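PDB 3RCY: mandelate racemase/muconate lactonizing enzyme-like protein from Roseovarius sp. TM1035, which is a magnesium-binding member of the enolase superfamily, probably an isomerase or related enzyme acting on a carboxylate substrate. Local coordinates for residues P231-E236 with N331-E336; P256-E261 with I280-L285. All coordinates share one frame; numbering follows the deposited sequence.

Contact 1: residues P231-E236 with N331-E336; sequences PLWYEE and NILMCE. With MG (magnesium ion), chain I.
Leu333 CD2 lies at the edge of the Trp233 six-membered ring, near its plane, 3.7 Å from CZ3 of Trp233. Met334 comes to the same corner of the indole obliquely: its SD is 4.8 Å from the centroid of the Trp233 six-membered ring and 53° off the normal, a Met-aromatic contact that is neither face-on nor edge-on. The first torsion of Trp233 (chi1 77°) sets CG over the backbone, close to both N and C, and the turn about the next bond (chi2 50°) directs the benzo end of the indole to Leu333 and Met334 and NE1 to the side of Glu235, where it gives OE1 a weak hydrogen bond. Leu232 and Leu333 run past each other in opposite directions, CD2 to CD2 3.9 Å, while CD1 of Leu232 meets the methyl end of Met334, CE, tip to tip. The contact is made by residues at or just before the starts of strands 233-235 and 335-336, the fourth and eighth of the enolase-superfamily barrel and on opposite sides of it; their side chains meet inside the barrel, and no hydrogen bond links the segments directly. Leu207 of strand 205-208 packs on Leu232, Trp233 and Met334, and Met180 of a second subunit touches both leucines. Toward the metal the contact turns polar. Glu235 OE2 binds the magnesium ion at 2.2 Å, and one water donates both to this oxygen and to Glu336 OE1, the latter at 2.9 Å. Lys166 NZ forms salt bridges with Glu235 OE1 and Glu336 OE2.

Contact 2: residues P256-E261 with I280-L285; sequences PVATGE and ILQPAL. With MG (magnesium ion), chain I.
Pro256 opens the contact with its CB 4.2 Å from CD1 of Ile280. Val257 follows, its O accepting the N-H of Ile280. Ala258 turns its CB to the same side of the sheet as Ile280, the two CB atoms 3.8 Å apart. Thr259 is bonded through both backbone polar atoms: its N gives a nearly straight bond (161°) to Ile280 O, and its O takes the N-H of Gln282 at 2.7 Å from above the carbonyl plane. These parallel strands and helix 266-274 form one beta-alpha-beta unit of the enolase-superfamily barrel. At Gly260 a side chain would run into Gln282 N. Glu261, just past the strand, binds the magnesium ion through OE1 at 2.2 Å; a water lies 3.0 Å from this OE1 and 2.8 Å from Gln282 OE1, and accepts the N-H of Glu261. With CG of Gln282 anti to its carbonyl carbon (chi1 -53°), CB and CG pass the Thr259 carbonyl oxygen, the amide sits against Ala258 CB, and NE2 hydrogen-bonds to OE1 of Glu235, the other carboxylate on the metal. A leucine in place of Gln282 would probably leave Glu235 OE1 without this amide donor and the water without its contact to the amide oxygen.

Overall arrangement
Both contacts are buried in the same barrel, with centres about 7 Å apart, and both hold the magnesium ion: contact 1 supplies Glu235, contact 2 Glu261. Strands 233-235 and 257-259 are neighbours in the sheet, so the first segments of the two contacts lie side by side, joined by probable backbone hydrogen bonds from Tyr234 N to Pro256 O and from Glu236 N to Ala258 O. Their chemistry differs with position. Contact 2 pairs adjacent strands and rests on backbone hydrogen bonds; contact 1 joins residues at or just before the starts of two non-adjacent strands and relies on apolar side chains and a bridging water. Met180 of a second subunit packs on both.

Contact 1: residues P231-E236 with N331-E336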
ATOM      1  N   PRO A 231      27.060  13.091   7.135  1.00 15.43           N
ATOM      2  CA  PRO A 231      26.394  14.396   7.256  1.00 14.99           C
ATOM      3  C   PRO A 231      25.100  14.286   8.071  1.00 14.63           C
ATOM      4  O   PRO A 231      24.381  13.288   7.964  1.00 14.86           O
ATOM      5  CB  PRO A 231      26.084  14.771   5.806  1.00 15.13           C
ATOM      6  CG  PRO A 231      26.086  13.481   5.058  1.00 20.29           C
ATOM      7  CD  PRO A 231      27.079  12.603   5.741  1.00 15.09           C
ATOM      8  N   LEU A 232      24.823  15.291   8.891  1.00 14.08           N
ATOM      9  CA  LEU A 232      23.639  15.275   9.752  1.00 13.23           C
ATOM     10  C   LEU A 232      22.344  15.385   8.939  1.00 12.53           C
ATOM     11  O   LEU A 232      21.342  14.764   9.281  1.00 12.21           O
ATOM     12  CB  LEU A 232      23.727  16.366  10.829  1.00 12.51           C
ATOM     13  CG  LEU A 232      22.614  16.428  11.891  1.00  9.80           C
ATOM     14  CD1 LEU A 232      23.129  17.031  13.164  1.00 12.55           C
ATOM     15  CD2 LEU A 232      21.400  17.236  11.395  1.00 12.13           C
ATOM     16  N   TRP A 233      22.363  16.195   7.881  1.00 12.01           N
ATOM     17  CA  TRP A 233      21.224  16.257   6.969  1.00 11.81           C
ATOM     18  C   TRP A 233      21.626  16.549   5.528  1.00 11.05           C
ATOM     19  O   TRP A 233      22.733  17.007   5.260  1.00 10.12           O
ATOM     20  CB  TRP A 233      20.109  17.217   7.453  1.00 11.97           C
ATOM     21  CG  TRP A 233      20.331  18.720   7.275  1.00 12.91           C
ATOM     22  CD1 TRP A 233      20.714  19.384   6.132  1.00 12.45           C
ATOM     23  CD2 TRP A 233      20.107  19.735   8.266  1.00 12.79           C
ATOM     24  NE1 TRP A 233      20.768  20.745   6.368  1.00 13.03           N
ATOM     25  CE2 TRP A 233      20.397  20.984   7.667  1.00 12.52           C
ATOM     26  CE3 TRP A 233      19.697  19.709   9.606  1.00 12.94           C
ATOM     27  CZ2 TRP A 233      20.297  22.193   8.367  1.00 12.91           C
ATOM     28  CZ3 TRP A 233      19.597  20.918  10.304  1.00 13.13           C
ATOM     29  CH2 TRP A 233      19.895  22.139   9.677  1.00 12.52           C
ATOM     30  N   TYR A 234      20.683  16.263   4.636  1.00 11.08           N
ATOM     31  CA  TYR A 234      20.776  16.481   3.209  1.00 11.42           C
ATOM     32  C   TYR A 234      19.588  17.387   2.922  1.00 11.75           C
ATOM     33  O   TYR A 234      18.430  16.951   2.979  1.00 11.81           O
ATOM     34  CB  TYR A 234      20.635  15.126   2.498  1.00 11.54           C
ATOM     35  CG  TYR A 234      20.868  15.068   1.002  1.00 11.90           C
ATOM     36  CD1 TYR A 234      21.466  16.129   0.297  1.00 12.20           C
ATOM     37  CD2 TYR A 234      20.523  13.916   0.289  1.00 12.08           C
ATOM     38  CE1 TYR A 234      21.689  16.039  -1.067  1.00 11.95           C
ATOM     39  CE2 TYR A 234      20.732  13.818  -1.073  1.00 11.87           C
ATOM     40  CZ  TYR A 234      21.323  14.877  -1.748  1.00 12.34           C
ATOM     41  OH  TYR A 234      21.543  14.762  -3.098  1.00 12.09           O
ATOM     42  N   GLU A 235      19.875  18.657   2.648  1.00 11.79           N
ATOM     43  CA  GLU A 235      18.839  19.680   2.543  1.00 12.27           C
ATOM     44  C   GLU A 235      18.288  19.807   1.126  1.00 12.63           C
ATOM     45  O   GLU A 235      19.038  19.732   0.159  1.00 13.60           O
ATOM     46  CB  GLU A 235      19.406  21.025   3.001  1.00 12.73           C
ATOM     47  CG  GLU A 235      18.391  22.155   3.091  1.00 16.45           C
ATOM     48  CD  GLU A 235      18.883  23.300   3.971  1.00 13.49           C
ATOM     49  OE1 GLU A 235      19.759  23.064   4.831  1.00 16.85           O
ATOM     50  OE2 GLU A 235      18.377  24.430   3.809  1.00 17.07           O
ATOM     51  N   GLU A 236      16.977  19.987   1.000  1.00 12.44           N
ATOM     52  CA  GLU A 236      16.354  20.226  -0.317  1.00 12.92           C
ATOM     53  C   GLU A 236      17.055  19.463  -1.460  1.00 12.38           C
ATOM     54  O   GLU A 236      17.609  20.073  -2.370  1.00 12.33           O
ATOM     55  CB  GLU A 236      16.349  21.725  -0.635  1.00 13.41           C
ATOM     56  CG  GLU A 236      15.421  22.562   0.247  1.00 16.03           C
ATOM     57  CD  GLU A 236      14.955  23.818  -0.471  1.00 13.72           C
ATOM     58  OE1 GLU A 236      15.822  24.643  -0.848  1.00 16.20           O
ATOM     59  OE2 GLU A 236      13.723  23.968  -0.678  1.00 16.32           O
ATOM     60  N   ASN A 331      10.736  19.693  20.268  1.00 11.95           N
ATOM     61  CA  ASN A 331      11.402  19.059  19.124  1.00 11.49           C
ATOM     62  C   ASN A 331      12.230  20.021  18.256  1.00 11.51           C
ATOM     63  O   ASN A 331      12.155  19.995  17.024  1.00 11.99           O
ATOM     64  CB  ASN A 331      10.394  18.241  18.280  1.00 10.33           C
ATOM     65  CG  ASN A 331       9.223  19.086  17.757  1.00 12.71           C
ATOM     66  OD1 ASN A 331       8.805  20.050  18.384  1.00  9.79           O
ATOM     67  ND2 ASN A 331       8.678  18.695  16.618  1.00  9.37           N
ATOM     68  N   ILE A 332      13.010  20.875  18.904  1.00 11.61           N
ATOM     69  CA  ILE A 332      13.953  21.760  18.203  1.00 11.86           C
ATOM     70  C   ILE A 332      15.238  20.999  17.913  1.00 12.53           C
ATOM     71  O   ILE A 332      15.768  20.317  18.794  1.00 13.03           O
ATOM     72  CB  ILE A 332      14.285  23.054  19.026  1.00 12.13           C
ATOM     73  CG1 ILE A 332      15.199  24.006  18.235  1.00 14.71           C
ATOM     74  CG2 ILE A 332      14.964  22.712  20.358  1.00 15.26           C
ATOM     75  CD1 ILE A 332      14.606  24.521  16.926  1.00 11.98           C
ATOM     76  N   LEU A 333      15.743  21.115  16.685  1.00 12.44           N
ATOM     77  CA  LEU A 333      17.075  20.601  16.359  1.00 12.70           C
ATOM     78  C   LEU A 333      18.115  21.718  16.502  1.00 13.22           C
ATOM     79  O   LEU A 333      18.986  21.650  17.362  1.00 13.65           O
ATOM     80  CB  LEU A 333      17.112  19.996  14.945  1.00 12.27           C
ATOM     81  CG  LEU A 333      18.460  19.518  14.373  1.00 17.99           C
ATOM     82  CD1 LEU A 333      19.223  18.541  15.310  1.00 12.02           C
ATOM     83  CD2 LEU A 333      18.213  18.880  13.027  1.00 11.91           C
ATOM     84  N   MET A 334      18.014  22.744  15.658  1.00 13.02           N
ATOM     85  CA  MET A 334      18.933  23.882  15.704  1.00 13.55           C
ATOM     86  C   MET A 334      18.365  25.080  14.930  1.00 13.19           C
ATOM     87  O   MET A 334      17.433  24.916  14.137  1.00 13.13           O
ATOM     88  CB  MET A 334      20.319  23.485  15.164  1.00 14.16           C
ATOM     89  CG  MET A 334      20.317  22.923  13.734  1.00 16.38           C
ATOM     90  SD  MET A 334      21.950  22.377  13.180  1.00 15.47           S
ATOM     91  CE  MET A 334      22.136  20.804  14.023  1.00 16.52           C
ATOM     92  N   CYS A 335      18.915  26.271  15.177  1.00 12.93           N
ATOM     93  CA  CYS A 335      18.489  27.493  14.485  1.00 13.31           C
ATOM     94  C   CYS A 335      19.582  28.034  13.585  1.00 13.61           C
ATOM     95  O   CYS A 335      20.672  28.372  14.053  1.00 14.00           O
ATOM     96  CB  CYS A 335      18.085  28.585  15.483  1.00 13.35           C
ATOM     97  SG  CYS A 335      16.417  28.410  16.103  1.00 18.77           S
ATOM     98  N   GLU A 336      19.283  28.126  12.292  1.00 13.76           N
ATOM     99  CA  GLU A 336      20.160  28.796  11.328  1.00 13.86           C
ATOM    100  C   GLU A 336      20.385  30.240  11.774  1.00 13.47           C
ATOM    101  O   GLU A 336      19.451  30.903  12.203  1.00 12.79           O
ATOM    102  CB  GLU A 336      19.510  28.762   9.937  1.00 14.50           C
ATOM    103  CG  GLU A 336      20.430  29.120   8.776  1.00 17.29           C
ATOM    104  CD  GLU A 336      19.872  28.670   7.419  1.00 15.70           C
ATOM    105  OE1 GLU A 336      18.657  28.381   7.321  1.00 17.21           O
ATOM    106  OE2 GLU A 336      20.657  28.602   6.443  1.00 18.36           O
TER
HETATM  107 MG    MG I 500      18.638  26.075   2.358  1.00 19.29          MG
HETATM  108  O   HOH W   1      17.479  25.934   6.314  1.00 12.48           O
HETATM  109  O   HOH W   2      18.248  24.964   0.356  1.00 15.77           O
HETATM  110  O   HOH W   3      19.421  27.670   3.887  1.00 14.52           O
HETATM  111  O   HOH W   4      20.742  25.420   2.004  1.00 17.31           O
HETATM  112  O   HOH W   5      18.674  27.707   0.738  1.00 25.56           O

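Contact 2: residues P256-E261 with I280-L285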
ATOM      1  N   PRO A 256      19.548  11.775   6.712  1.00 12.98           N
ATOM      2  CA  PRO A 256      18.257  12.431   6.942  1.00 12.84           C
ATOM      3  C   PRO A 256      18.032  13.587   5.982  1.00 12.44           C
ATOM      4  O   PRO A 256      18.945  14.389   5.730  1.00 12.91           O
ATOM      5  CB  PRO A 256      18.371  12.949   8.381  1.00 12.72           C
ATOM      6  CG  PRO A 256      19.350  12.013   9.025  1.00 11.03           C
ATOM      7  CD  PRO A 256      20.360  11.733   7.941  1.00 12.95           C
ATOM      8  N   VAL A 257      16.825  13.662   5.438  1.00 11.94           N
ATOM      9  CA  VAL A 257      16.481  14.729   4.502  1.00 11.72           C
ATOM     10  C   VAL A 257      15.835  15.878   5.272  1.00 11.55           C
ATOM     11  O   VAL A 257      14.996  15.652   6.151  1.00 11.16           O
ATOM     12  CB  VAL A 257      15.573  14.213   3.358  1.00 11.66           C
ATOM     13  CG1 VAL A 257      15.030  15.377   2.499  1.00  9.16           C
ATOM     14  CG2 VAL A 257      16.349  13.207   2.486  1.00  9.16           C
ATOM     15  N   ALA A 258      16.278  17.095   4.968  1.00 10.99           N
ATOM     16  CA  ALA A 258      15.748  18.307   5.571  1.00 11.34           C
ATOM     17  C   ALA A 258      15.159  19.162   4.470  1.00 11.93           C
ATOM     18  O   ALA A 258      15.726  19.261   3.379  1.00 12.48           O
ATOM     19  CB  ALA A 258      16.853  19.081   6.304  1.00 10.91           C
ATOM     20  N   THR A 259      14.020  19.781   4.745  1.00 11.90           N
ATOM     21  CA  THR A 259      13.424  20.684   3.776  1.00 12.03           C
ATOM     22  C   THR A 259      12.438  21.632   4.449  1.00 11.94           C
ATOM     23  O   THR A 259      12.047  21.417   5.602  1.00 11.91           O
ATOM     24  CB  THR A 259      12.719  19.903   2.626  1.00 12.44           C
ATOM     25  OG1 THR A 259      12.660  20.732   1.461  1.00 11.92           O
ATOM     26  CG2 THR A 259      11.297  19.452   3.030  1.00 10.22           C
ATOM     27  N   GLY A 260      12.051  22.683   3.730  1.00 11.64           N
ATOM     28  CA  GLY A 260      10.905  23.483   4.141  1.00 11.85           C
ATOM     29  C   GLY A 260      10.950  24.960   3.806  1.00 12.38           C
ATOM     30  O   GLY A 260       9.923  25.644   3.877  1.00 12.10           O
ATOM     31  N   GLU A 261      12.127  25.470   3.444  1.00 12.48           N
ATOM     32  CA  GLU A 261      12.275  26.920   3.296  1.00 13.11           C
ATOM     33  C   GLU A 261      11.420  27.523   2.182  1.00 13.00           C
ATOM     34  O   GLU A 261      11.128  28.713   2.209  1.00 13.44           O
ATOM     35  CB  GLU A 261      13.736  27.315   3.111  1.00 13.70           C
ATOM     36  CG  GLU A 261      14.287  27.055   1.717  1.00 13.80           C
ATOM     37  CD  GLU A 261      15.785  27.250   1.678  1.00 15.02           C
ATOM     38  OE1 GLU A 261      16.498  26.451   2.335  1.00 14.51           O
ATOM     39  OE2 GLU A 261      16.249  28.210   1.016  1.00 14.41           O
ATOM     40  N   ILE A 280      13.422  16.479   8.915  1.00 11.74           N
ATOM     41  CA  ILE A 280      13.736  17.775   9.525  1.00 11.62           C
ATOM     42  C   ILE A 280      13.053  18.892   8.734  1.00 11.87           C
ATOM     43  O   ILE A 280      13.248  19.005   7.525  1.00 12.27           O
ATOM     44  CB  ILE A 280      15.271  17.991   9.600  1.00 11.33           C
ATOM     45  CG1 ILE A 280      15.906  16.949  10.546  1.00  9.72           C
ATOM     46  CG2 ILE A 280      15.617  19.432  10.039  1.00  9.37           C
ATOM     47  CD1 ILE A 280      17.389  16.624  10.257  1.00 11.22           C
ATOM     48  N   LEU A 281      12.241  19.698   9.418  1.00 11.18           N
ATOM     49  CA  LEU A 281      11.459  20.736   8.747  1.00 11.17           C
ATOM     50  C   LEU A 281      12.082  22.107   8.957  1.00 11.08           C
ATOM     51  O   LEU A 281      12.383  22.483  10.086  1.00 11.18           O
ATOM     52  CB  LEU A 281       9.995  20.732   9.228  1.00 10.58           C
ATOM     53  CG  LEU A 281       9.226  19.407   9.102  1.00 15.29           C
ATOM     54  CD1 LEU A 281       7.776  19.552   9.578  1.00 10.04           C
ATOM     55  CD2 LEU A 281       9.279  18.813   7.679  1.00 10.09           C
ATOM     56  N   GLN A 282      12.247  22.848   7.863  1.00 11.09           N
ATOM     57  CA  GLN A 282      12.964  24.121   7.883  1.00 11.62           C
ATOM     58  C   GLN A 282      12.110  25.278   7.359  1.00 12.36           C
ATOM     59  O   GLN A 282      12.476  25.928   6.370  1.00 12.40           O
ATOM     60  CB  GLN A 282      14.252  24.004   7.058  1.00 11.94           C
ATOM     61  CG  GLN A 282      15.149  22.828   7.457  1.00 10.66           C
ATOM     62  CD  GLN A 282      16.244  22.581   6.447  1.00 12.62           C
ATOM     63  OE1 GLN A 282      15.978  22.361   5.260  1.00 10.92           O
ATOM     64  NE2 GLN A 282      17.489  22.607   6.912  1.00 11.14           N
ATOM     65  N   PRO A 283      10.967  25.552   8.016  1.00 12.39           N
ATOM     66  CA  PRO A 283      10.157  26.638   7.480  1.00 12.09           C
ATOM     67  C   PRO A 283      10.858  27.972   7.678  1.00 12.20           C
ATOM     68  O   PRO A 283      11.621  28.151   8.642  1.00 11.44           O
ATOM     69  CB  PRO A 283       8.902  26.601   8.340  1.00 12.33           C
ATOM     70  CG  PRO A 283       9.404  26.105   9.695  1.00 10.11           C
ATOM     71  CD  PRO A 283      10.478  25.085   9.331  1.00 12.61           C
ATOM     72  N   ALA A 284      10.641  28.878   6.734  1.00 11.66           N
ATOM     73  CA  ALA A 284      10.952  30.276   6.965  1.00 12.05           C
ATOM     74  C   ALA A 284       9.681  30.894   7.537  1.00 12.13           C
ATOM     75  O   ALA A 284       8.674  31.008   6.831  1.00 12.22           O
ATOM     76  CB  ALA A 284      11.347  30.957   5.650  1.00 11.64           C
ATOM     77  N   LEU A 285       9.723  31.285   8.812  1.00 12.21           N
ATOM     78  CA  LEU A 285       8.530  31.817   9.499  1.00 12.71           C
ATOM     79  C   LEU A 285       7.912  33.030   8.802  1.00 13.37           C
ATOM     80  O   LEU A 285       6.694  33.225   8.850  1.00 13.83           O
ATOM     81  CB  LEU A 285       8.834  32.136  10.966  1.00 12.65           C
ATOM     82  CG  LEU A 285       8.620  30.969  11.950  1.00  9.00           C
ATOM     83  CD1 LEU A 285       9.562  29.798  11.668  1.00 12.91           C
ATOM     84  CD2 LEU A 285       8.802  31.434  13.388  1.00 13.00           C
TER
HETATM   85 MG    MG I 500      18.638  26.075   2.358  1.00 19.29          MG
HETATM   86  O   HOH W   6       8.989  28.319   4.479  1.00 14.69           O
HETATM   87  O   HOH W   7      14.935  24.171   3.366  1.00 11.35           O
HETATM   88  O   HOH W   5      18.674  27.707   0.738  1.00 25.56           O
HETATM   89  O   HOH W   4      20.742  25.420   2.004  1.00 17.31           O
HETATM   90  O   HOH W   3      19.421  27.670   3.887  1.00 14.52           O
HETATM   91  O   HOH W   2      18.248  24.964   0.356  1.00 15.77           O